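Local coordinates for deoxyhypusine hydroxylase (Homo sapiens, PDB 4D50), which hydroxylates the deoxyhypusine side chain of the translation factor eIF5A at a diiron centre, completing the formation of hypusine, at residues A[25-28]-A[29-33]; A[56-59]-A[60-63]; A[160-163]-A[164-167]; A[207-210]-A[211-214]. One frame throughout, in Å; residues are numbered along the deposited sequence.

Contact 1 of 4, residues A[25-28]-A[29-33]; sequences PLQA and RFRAL
The Phe-30 ring meets Leu-26 at its edge: the leucine CD1 lies in the ring plane, and CG stands 3.8 Å from Phe-30 CE1. Beyond the two segments, Glu-62 of helix 57-70 also touches the Phe-30 side chain. The other flat group, the Arg-31 guanidinium, has the amide end of Gln-27 at its edge, the two planes turned 50° apart. Both pairs are i to i+4 neighbours on the first turns of helix 26-39, in an all-helical fold built from HEAT-like repeats. Leu-26 and Phe-30 point the same way, as residues one turn apart do, and apolar groups suit this side, where Phe-30 is buried and Leu-26, partly exposed, reaches Glu-276 of helix 272-289; Gln-27 and Arg-31 touch that helix too. Arg-29 leaves on another side, where its long chain bends at chi3 (74°) and its guanidinium forms a salt bridge with Asp-54 and bonds the carbonyl of Leu-19. Pro-25 holds the N-cap, a place where a residue lacking N-H costs the helix nothing. The regular backbone ladder starts at its carbonyl, with Arg-29 N 3.2 Å from Pro-25 O, and tightens in the next step, Phe-30 N to Leu-26 O, to 2.8 Å.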
loop_
_atom_site.group_PDB
_atom_site.type_symbol
_atom_site.label_atom_id
_atom_site.label_comp_id
_atom_site.label_asym_id
_atom_site.label_seq_id
_atom_site.Cartn_x
_atom_site.Cartn_y
_atom_site.Cartn_z
ATOM N N PRO A 25 19.326 7.536 -7.292
ATOM C CA PRO A 25 18.417 6.637 -8.034
ATOM C C PRO A 25 17.202 6.261 -7.177
ATOM O O PRO A 25 17.321 6.134 -5.967
ATOM C CB PRO A 25 19.239 5.397 -8.257
ATOM C CG PRO A 25 20.475 5.555 -7.483
ATOM C CD PRO A 25 20.678 6.993 -7.184
ATOM N N LEU A 26 16.059 6.075 -7.814
ATOM C CA LEU A 26 14.812 5.786 -7.128
ATOM C C LEU A 26 14.923 4.565 -6.202
ATOM O O LEU A 26 14.358 4.543 -5.070
ATOM C CB LEU A 26 13.714 5.563 -8.177
ATOM C CG LEU A 26 12.265 5.725 -7.714
ATOM C CD1 LEU A 26 12.083 7.094 -7.046
ATOM C CD2 LEU A 26 11.301 5.554 -8.899
ATOM N N GLN A 27 15.632 3.528 -6.615
ATOM C CA GLN A 27 15.681 2.330 -5.813
ATOM C C GLN A 27 16.415 2.619 -4.491
ATOM O O GLN A 27 16.073 2.048 -3.462
ATOM C CB GLN A 27 16.335 1.172 -6.574
ATOM C CG GLN A 27 17.839 1.350 -6.834
ATOM C CD GLN A 27 18.595 0.024 -6.873
ATOM O OE1 GLN A 27 19.340 -0.244 -7.805
ATOM N NE2 GLN A 27 18.411 -0.800 -5.847
ATOM N N ALA A 28 17.381 3.519 -4.528
ATOM C CA ALA A 28 18.157 3.959 -3.362
ATOM C C ALA A 28 17.337 4.787 -2.389
ATOM O O ALA A 28 17.462 4.663 -1.183
ATOM C CB ALA A 28 19.353 4.772 -3.806
ATOM N N ARG A 29 16.461 5.608 -2.928
ATOM C CA ARG A 29 15.567 6.354 -2.096
ATOM C C ARG A 29 14.493 5.434 -1.532
ATOM O O ARG A 29 14.079 5.630 -0.396
ATOM C CB ARG A 29 14.973 7.481 -2.894
ATOM C CG ARG A 29 16.020 8.439 -3.560
ATOM C CD ARG A 29 15.338 9.448 -4.452
ATOM N NE ARG A 29 14.661 10.467 -3.689
ATOM C CZ ARG A 29 13.856 11.394 -4.148
ATOM N NH1 ARG A 29 13.605 11.501 -5.450
ATOM N NH2 ARG A 29 13.312 12.282 -3.340
ATOM N N PHE A 30 14.084 4.365 -2.242
ATOM C CA PHE A 30 13.142 3.389 -1.621
ATOM C C PHE A 30 13.746 2.648 -0.495
ATOM O O PHE A 30 13.142 2.438 0.558
ATOM C CB PHE A 30 12.589 2.384 -2.659
ATOM C CG PHE A 30 11.342 2.858 -3.310
ATOM C CD1 PHE A 30 11.375 3.952 -4.143
ATOM C CD2 PHE A 30 10.132 2.232 -3.057
ATOM C CE1 PHE A 30 10.227 4.416 -4.748
ATOM C CE2 PHE A 30 8.981 2.720 -3.626
ATOM C CZ PHE A 30 9.031 3.808 -4.483
ATOM N N ARG A 31 14.995 2.270 -0.684
ATOM C CA ARG A 31 15.745 1.574 0.335
ATOM C C ARG A 31 15.868 2.437 1.540
ATOM O O ARG A 31 15.669 1.939 2.647
ATOM C CB ARG A 31 17.168 1.235 -0.140
ATOM C CG ARG A 31 17.208 -0.004 -0.949
ATOM C CD ARG A 31 18.602 -0.213 -1.554
ATOM N NE ARG A 31 18.453 -1.084 -2.707
ATOM C CZ ARG A 31 18.158 -2.383 -2.619
ATOM N NH1 ARG A 31 18.051 -2.990 -1.433
ATOM N NH2 ARG A 31 17.987 -3.090 -3.726
ATOM N N ALA A 32 16.169 3.706 1.351
ATOM C CA ALA A 32 16.251 4.662 2.514
ATOM C C ALA A 32 14.924 4.751 3.246
ATOM O O ALA A 32 14.824 4.746 4.477
ATOM C CB ALA A 32 16.688 6.015 2.029
ATOM N N LEU A 33 13.866 4.934 2.463
ATOM C CA LEU A 33 12.541 5.041 3.020
ATOM C C LEU A 33 12.150 3.847 3.879
ATOM O O LEU A 33 11.676 4.018 4.966
ATOM C CB LEU A 33 11.485 5.208 1.902
ATOM C CG LEU A 33 10.011 5.127 2.343
ATOM C CD1 LEU A 33 9.647 6.239 3.353
ATOM C CD2 LEU A 33 9.096 5.171 1.123
#

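Contact 2 of 4, residues A[56-59]-A[60-63]; sequences SALL and KHEL. With FE (Fe (III) ion), chain D; PER (peroxide ion), chain E.
His-61 is held at both nitrogens. NE2 binds an iron(III) ion at 2.3 Å, while ND1 donates to Leu-58 O, 2.7 Å away and nearly straight at 163°. That donor sits in the carbonyl plane on a lone pair, and the oxygen lies close to the plane of the imidazole, so the bond helps fix the ring's rotation. Leu-58 O also accepts from Glu-62 N at 3.2 Å, so one carbonyl serves both the helix and the metal ligand. Its pull on ND1-H would be expected to make NE2 a somewhat stronger donor to the iron. The same metal carries a peroxide oxygen and two waters, with His-245 and Glu-246 completing the shell.

At the helix start, Ser-56 is the N-cap: its short hydroxyl reaches back to accept from Leu-59 N, with OG 2.9 Å from that nitrogen, and it bonds Glu-276 as well. Lys-60 curls past the Ser-56 carbonyl, bending at chi3 (-72°) on its way to a salt bridge with Glu-89. Packing finishes the turn: Leu-58 CD1 lies against the imidazole, 3.6 Å from His-61 CE1, and among the apolar side chains Leu-59 CD1 and Leu-63 CD2 meet more loosely, at 4.5 Å. This is the first turn of a HEAT-like helix, with its histidine supplying one ligand to the peroxo-diiron(III) centre of the enzyme.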
loop_
_atom_site.group_PDB
_atom_site.type_symbol
_atom_site.label_atom_id
_atom_site.label_comp_id
_atom_site.label_asym_id
_atom_site.label_seq_id
_atom_site.Cartn_x
_atom_site.Cartn_y
_atom_site.Cartn_z
ATOM N N SER A 56 7.758 12.507 -7.839
ATOM C CA SER A 56 7.294 11.157 -8.073
ATOM C C SER A 56 6.074 10.826 -7.231
ATOM O O SER A 56 6.209 10.680 -6.053
ATOM C CB SER A 56 8.396 10.173 -7.759
ATOM O OG SER A 56 7.975 8.775 -7.691
ATOM N N ALA A 57 4.956 10.581 -7.892
ATOM C CA ALA A 57 3.680 10.156 -7.165
ATOM C C ALA A 57 3.899 8.795 -6.511
ATOM O O ALA A 57 3.415 8.549 -5.372
ATOM C CB ALA A 57 2.502 10.042 -8.129
ATOM N N LEU A 58 4.594 7.893 -7.201
ATOM C CA LEU A 58 5.000 6.572 -6.656
ATOM C C LEU A 58 5.756 6.746 -5.328
ATOM O O LEU A 58 5.353 6.195 -4.281
ATOM C CB LEU A 58 5.867 5.767 -7.612
ATOM C CG LEU A 58 6.242 4.408 -7.042
ATOM C CD1 LEU A 58 5.026 3.497 -6.911
ATOM C CD2 LEU A 58 7.257 3.671 -7.913
ATOM N N LEU A 59 6.785 7.579 -5.344
ATOM C CA LEU A 59 7.535 7.751 -4.100
ATOM C C LEU A 59 6.641 8.372 -3.028
ATOM O O LEU A 59 6.577 7.889 -1.921
ATOM C CB LEU A 59 8.804 8.579 -4.338
ATOM C CG LEU A 59 9.657 8.739 -3.080
ATOM C CD1 LEU A 59 10.211 7.466 -2.488
ATOM C CD2 LEU A 59 10.822 9.713 -3.457
ATOM N N LYS A 60 5.896 9.430 -3.367
ATOM C CA LYS A 60 5.109 10.145 -2.359
ATOM C C LYS A 60 4.040 9.285 -1.670
ATOM O O LYS A 60 3.826 9.376 -0.468
ATOM C CB LYS A 60 4.443 11.360 -2.955
ATOM C CG LYS A 60 5.374 12.532 -3.234
ATOM C CD LYS A 60 4.589 13.784 -3.643
ATOM C CE LYS A 60 4.011 13.653 -5.022
ATOM N NZ LYS A 60 3.444 14.906 -5.564
ATOM N N HIS A 61 3.415 8.431 -2.428
ATOM C CA HIS A 61 2.407 7.539 -1.870
ATOM C C HIS A 61 3.040 6.456 -1.000
ATOM O O HIS A 61 2.447 6.070 0.028
ATOM C CB HIS A 61 1.473 7.047 -2.968
ATOM C CG HIS A 61 1.679 5.615 -3.351
ATOM N ND1 HIS A 61 2.850 5.149 -3.899
ATOM C CD2 HIS A 61 0.859 4.546 -3.197
ATOM C CE1 HIS A 61 2.706 3.844 -4.152
ATOM N NE2 HIS A 61 1.517 3.455 -3.691
ATOM N N GLU A 62 4.278 6.053 -1.295
ATOM C CA GLU A 62 5.015 5.093 -0.414
ATOM C C GLU A 62 5.373 5.781 0.956
ATOM O O GLU A 62 5.387 5.163 2.040
ATOM C CB GLU A 62 6.253 4.620 -1.111
ATOM C CG GLU A 62 6.625 3.159 -0.941
ATOM C CD GLU A 62 5.705 2.255 -1.745
ATOM O OE1 GLU A 62 5.508 2.475 -2.956
ATOM O OE2 GLU A 62 5.080 1.402 -1.098
ATOM N N LEU A 63 5.681 7.053 0.861
ATOM C CA LEU A 63 5.938 7.822 2.080
ATOM C C LEU A 63 4.749 7.701 2.952
ATOM O O LEU A 63 4.853 7.533 4.185
ATOM C CB LEU A 63 6.201 9.287 1.812
ATOM C CG LEU A 63 7.281 9.655 0.787
ATOM C CD1 LEU A 63 7.247 11.136 0.561
ATOM C CD2 LEU A 63 8.619 9.240 1.295
HETATM FE FE FE D . 0.339 1.579 -4.425
HETATM O O1 PER E . -1.845 3.260 -4.136
HETATM O O2 PER E . -1.277 2.643 -5.431
HETATM O O HOH W 1 -0.826 1.221 -2.380
HETATM O O HOH W 2 1.856 0.363 -3.485
#

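Contact 3 of 4, residues A[160-163]-A[164-167]; sequences ERDV and GRLR
Glu-160 folds across the aliphatic part of Arg-165 at about a right angle, its OE1 only 3.1 Å from Arg-165 CD. With CG trans to the backbone nitrogen (chi1 171°) and the chain bent at chi2, the carboxylate turns back over the first helical turn. There OE2 does two jobs. It accepts from Asp-162 N at 2.9 Å through its anti lone pair, and it makes a weak salt bridge with Arg-165 NH1, 3.4 Å away. An alanine at Glu-160 would remove that carboxylate and is likely to leave Asp-162 N without this acceptor and the Arg-165 guanidinium freer to swing into solvent.

Asp-162 is the N-cap of helix 163-171. Its OD2, again by the anti lone pair, accepts from Arg-165 N at 3.0 Å, a role that suits a short acidic side chain, whose negative charge would be expected to interact favourably with the positive end of the helix dipole. A water bridges the other oxygen to the backbone: it accepts from Gly-164 N at 2.8 Å and donates weakly to Asp-162 OD1. Leu-166 turns inward instead, its CD2 3.9 Å from Glu-160 CB. Two attachments tie this surface capping turn to the fold: Val-163 and Leu-166 rest on helix 177-190 by apolar contacts; separately, Arg-167 reaches helix 193-201 and forms a salt bridge with Glu-201.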
loop_
_atom_site.group_PDB
_atom_site.type_symbol
_atom_site.label_atom_id
_atom_site.label_comp_id
_atom_site.label_asym_id
_atom_site.label_seq_id
_atom_site.Cartn_x
_atom_site.Cartn_y
_atom_site.Cartn_z
ATOM N N GLU A 160 -15.236 -15.900 8.406
ATOM C CA GLU A 160 -15.540 -17.028 7.548
ATOM C C GLU A 160 -14.228 -17.672 7.033
ATOM O O GLU A 160 -13.337 -16.947 6.578
ATOM C CB GLU A 160 -16.447 -16.570 6.404
ATOM C CG GLU A 160 -16.693 -17.572 5.291
ATOM C CD GLU A 160 -17.457 -18.804 5.763
ATOM O OE1 GLU A 160 -18.643 -18.663 6.003
ATOM O OE2 GLU A 160 -16.836 -19.878 5.940
ATOM N N ARG A 161 -14.133 -19.004 7.099
ATOM C CA ARG A 161 -12.907 -19.706 6.674
ATOM C C ARG A 161 -13.036 -20.465 5.375
ATOM O O ARG A 161 -12.002 -20.762 4.688
ATOM C CB ARG A 161 -12.427 -20.637 7.759
ATOM C CG ARG A 161 -11.964 -19.872 8.996
ATOM C CD ARG A 161 -11.630 -20.865 10.083
ATOM N NE ARG A 161 -11.384 -20.182 11.366
ATOM C CZ ARG A 161 -11.370 -20.775 12.553
ATOM N NH1 ARG A 161 -11.601 -22.089 12.659
ATOM N NH2 ARG A 161 -11.109 -20.056 13.639
ATOM N N ASP A 162 -14.274 -20.680 4.970
ATOM C CA ASP A 162 -14.507 -21.329 3.701
ATOM C C ASP A 162 -14.134 -20.401 2.511
ATOM O O ASP A 162 -14.753 -19.364 2.295
ATOM C CB ASP A 162 -15.948 -21.753 3.511
ATOM C CG ASP A 162 -16.130 -22.609 2.267
ATOM O OD1 ASP A 162 -15.715 -23.772 2.315
ATOM O OD2 ASP A 162 -16.622 -22.134 1.251
ATOM N N VAL A 163 -13.196 -20.854 1.712
ATOM C CA VAL A 163 -12.685 -20.081 0.554
ATOM C C VAL A 163 -13.832 -19.782 -0.411
ATOM O O VAL A 163 -13.936 -18.667 -0.942
ATOM C CB VAL A 163 -11.524 -20.765 -0.173
ATOM C CG1 VAL A 163 -11.269 -20.139 -1.561
ATOM C CG2 VAL A 163 -10.281 -20.667 0.685
ATOM N N GLY A 164 -14.707 -20.760 -0.688
ATOM C CA GLY A 164 -15.781 -20.491 -1.673
ATOM C C GLY A 164 -16.759 -19.416 -1.213
ATOM O O GLY A 164 -17.107 -18.527 -1.958
ATOM N N ARG A 165 -17.154 -19.475 0.066
ATOM C CA ARG A 165 -17.968 -18.425 0.680
ATOM C C ARG A 165 -17.266 -17.032 0.779
ATOM O O ARG A 165 -17.902 -15.999 0.552
ATOM C CB ARG A 165 -18.362 -18.855 2.096
ATOM C CG ARG A 165 -19.345 -20.025 2.137
ATOM C CD ARG A 165 -19.826 -20.225 3.570
ATOM N NE ARG A 165 -20.478 -21.515 3.874
ATOM C CZ ARG A 165 -19.906 -22.562 4.497
ATOM N NH1 ARG A 165 -18.624 -22.558 4.862
ATOM N NH2 ARG A 165 -20.622 -23.663 4.725
ATOM N N LEU A 166 -15.975 -17.041 1.042
ATOM C CA LEU A 166 -15.178 -15.781 0.970
ATOM C C LEU A 166 -15.155 -15.177 -0.449
ATOM O O LEU A 166 -15.267 -13.936 -0.646
ATOM C CB LEU A 166 -13.745 -16.027 1.461
ATOM C CG LEU A 166 -13.597 -16.341 2.950
ATOM C CD1 LEU A 166 -12.235 -16.829 3.285
ATOM C CD2 LEU A 166 -13.966 -15.136 3.794
ATOM N N ARG A 167 -15.021 -16.047 -1.441
ATOM C CA ARG A 167 -14.982 -15.611 -2.843
ATOM C C ARG A 167 -16.304 -14.961 -3.178
ATOM O O ARG A 167 -16.380 -13.936 -3.792
ATOM C CB ARG A 167 -14.697 -16.788 -3.755
ATOM C CG ARG A 167 -14.830 -16.474 -5.232
ATOM C CD ARG A 167 -14.783 -17.787 -6.017
ATOM N NE ARG A 167 -15.159 -17.485 -7.390
ATOM C CZ ARG A 167 -16.415 -17.237 -7.804
ATOM N NH1 ARG A 167 -17.474 -17.243 -6.971
ATOM N NH2 ARG A 167 -16.610 -16.934 -9.080
HETATM O O HOH W 3 -14.433 -23.495 -0.093
#

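Contact 4 of 4, residues A[207-210]-A[211-214]; sequences SALF and RHEV. With FE (Fe (III) ion), chain C; PER (peroxide ion), chain E.
Metal coordination and hydrogen bonding meet in His-212, whose NE2 binds an iron(III) ion at 2.3 Å and whose ND1 gives its hydrogen to Leu-209 O, 2.7 Å away. The carbonyl lies at the ring edge, 3° out of the imidazole plane, and offers a lone pair at a C=O...N angle of 127°. Glu-213 N shares the same oxygen, coming nearly in line with the C=O bond. His-94 and Glu-95 supply further ligands of this iron, along with a peroxide oxygen and two waters. The capping bond is that of Ser-207, the N-cap, whose OG accepts from Phe-210 N almost straight, at 3.2 Å, and is bonded to Glu-125 too.

These residues open helix 208-221 of the HEAT-like repeat fold, where the turn delivers its histidine to the diiron centre.

Charged contacts belong to Arg-211. Its chain bends at chi3 (-53°), laying one guanidinium face over the backbone at Ser-207 and Ala-208, with Ala-208 CA 3.8 Å above the plane, while NH2 forms a salt bridge with Glu-239. A leucine in its place would probably leave Glu-239 without this charged mate and the start of the helix less covered. Apolar contacts involve Phe-210 and Leu-209. A CH-pi contact brings Val-214 CG2 over the Phe-210 ring, 4.3 Å from its centroid; Leu-209 CD1 lies alongside the imidazole, 3.8 Å from His-212 CE1.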
loop_
_atom_site.group_PDB
_atom_site.type_symbol
_atom_site.label_atom_id
_atom_site.label_comp_id
_atom_site.label_asym_id
_atom_site.label_seq_id
_atom_site.Cartn_x
_atom_site.Cartn_y
_atom_site.Cartn_z
ATOM N N SER A 207 -14.364 -1.014 -7.815
ATOM C CA SER A 207 -13.734 0.240 -8.127
ATOM C C SER A 207 -12.246 0.021 -8.344
ATOM O O SER A 207 -11.696 -1.031 -8.022
ATOM C CB SER A 207 -13.935 1.182 -6.928
ATOM O OG SER A 207 -13.249 0.724 -5.764
ATOM N N ALA A 208 -11.578 1.084 -8.813
ATOM C CA ALA A 208 -10.131 1.067 -8.950
ATOM C C ALA A 208 -9.441 0.854 -7.596
ATOM O O ALA A 208 -8.513 0.066 -7.497
ATOM C CB ALA A 208 -9.652 2.378 -9.591
ATOM N N LEU A 209 -9.929 1.478 -6.512
ATOM C CA LEU A 209 -9.348 1.230 -5.167
ATOM C C LEU A 209 -9.375 -0.251 -4.837
ATOM O O LEU A 209 -8.335 -0.845 -4.472
ATOM C CB LEU A 209 -10.103 2.001 -4.092
ATOM C CG LEU A 209 -9.318 2.177 -2.808
ATOM C CD1 LEU A 209 -8.185 3.155 -2.949
ATOM C CD2 LEU A 209 -10.229 2.591 -1.677
ATOM N N PHE A 210 -10.561 -0.868 -4.989
ATOM C CA PHE A 210 -10.730 -2.304 -4.770
ATOM C C PHE A 210 -9.762 -3.160 -5.560
ATOM O O PHE A 210 -9.081 -4.038 -4.964
ATOM C CB PHE A 210 -12.171 -2.709 -5.133
ATOM C CG PHE A 210 -12.475 -4.208 -5.029
ATOM C CD1 PHE A 210 -12.244 -5.056 -6.118
ATOM C CD2 PHE A 210 -13.002 -4.764 -3.886
ATOM C CE1 PHE A 210 -12.584 -6.377 -6.075
ATOM C CE2 PHE A 210 -13.228 -6.157 -3.802
ATOM C CZ PHE A 210 -13.042 -6.934 -4.902
ATOM N N ARG A 211 -9.645 -2.906 -6.856
ATOM C CA ARG A 211 -8.735 -3.697 -7.712
ATOM C C ARG A 211 -7.287 -3.537 -7.267
ATOM O O ARG A 211 -6.478 -4.467 -7.304
ATOM C CB ARG A 211 -8.859 -3.272 -9.174
ATOM C CG ARG A 211 -10.170 -3.789 -9.739
ATOM C CD ARG A 211 -10.242 -3.728 -11.262
ATOM N NE ARG A 211 -9.951 -2.442 -11.804
ATOM C CZ ARG A 211 -10.843 -1.434 -11.949
ATOM N NH1 ARG A 211 -12.096 -1.562 -11.476
ATOM N NH2 ARG A 211 -10.465 -0.277 -12.552
ATOM N N HIS A 212 -6.922 -2.342 -6.909
ATOM C CA HIS A 212 -5.561 -2.110 -6.487
ATOM C C HIS A 212 -5.245 -2.890 -5.241
ATOM O O HIS A 212 -4.158 -3.414 -5.095
ATOM C CB HIS A 212 -5.284 -0.577 -6.424
ATOM C CG HIS A 212 -4.923 0.016 -5.102
ATOM N ND1 HIS A 212 -5.854 0.225 -4.116
ATOM C CD2 HIS A 212 -3.789 0.615 -4.663
ATOM C CE1 HIS A 212 -5.265 0.747 -3.070
ATOM N NE2 HIS A 212 -4.031 1.046 -3.390
ATOM N N GLU A 213 -6.186 -2.896 -4.299
ATOM C CA GLU A 213 -6.017 -3.674 -3.108
ATOM C C GLU A 213 -5.838 -5.137 -3.406
ATOM O O GLU A 213 -5.020 -5.810 -2.745
ATOM C CB GLU A 213 -7.182 -3.417 -2.136
ATOM C CG GLU A 213 -6.833 -3.827 -0.742
ATOM C CD GLU A 213 -5.787 -2.941 -0.062
ATOM O OE1 GLU A 213 -5.819 -1.703 -0.237
ATOM O OE2 GLU A 213 -4.948 -3.525 0.668
ATOM N N VAL A 214 -6.646 -5.665 -4.324
ATOM C CA VAL A 214 -6.480 -7.061 -4.778
ATOM C C VAL A 214 -5.062 -7.322 -5.229
ATOM O O VAL A 214 -4.414 -8.321 -4.830
ATOM C CB VAL A 214 -7.505 -7.371 -5.888
ATOM C CG1 VAL A 214 -7.264 -8.751 -6.525
ATOM C CG2 VAL A 214 -8.905 -7.391 -5.278
HETATM FE FE FE C . -2.615 2.390 -2.236
HETATM O O1 PER E . -1.845 3.260 -4.136
HETATM O O2 PER E . -1.277 2.643 -5.431
HETATM O O HOH W 1 -0.826 1.221 -2.380
HETATM O O HOH W 4 -3.050 1.173 -0.482
#

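From the N terminus, all four contacts are local and follow in series, none enclosing or crossing another; each spans the first turns of a helix and closes no larger loop. Contacts 1 and 2 open helices 26-39 and 57-70, which pack directly: Leu-33 CD1 lies 3.8 Å from Leu-63 CD2, and Arg-29 rests on Leu-59. Contact 3 begins helix 163-171 on the far side of the chain's centre, its centre about 34 Å from that of contact 2. Contact 4, in helix 208-221, does not touch contact 2, yet the bound peroxide and a shared water bridge their two irons, joining the N-terminal and C-terminal HEAT-repeat regions.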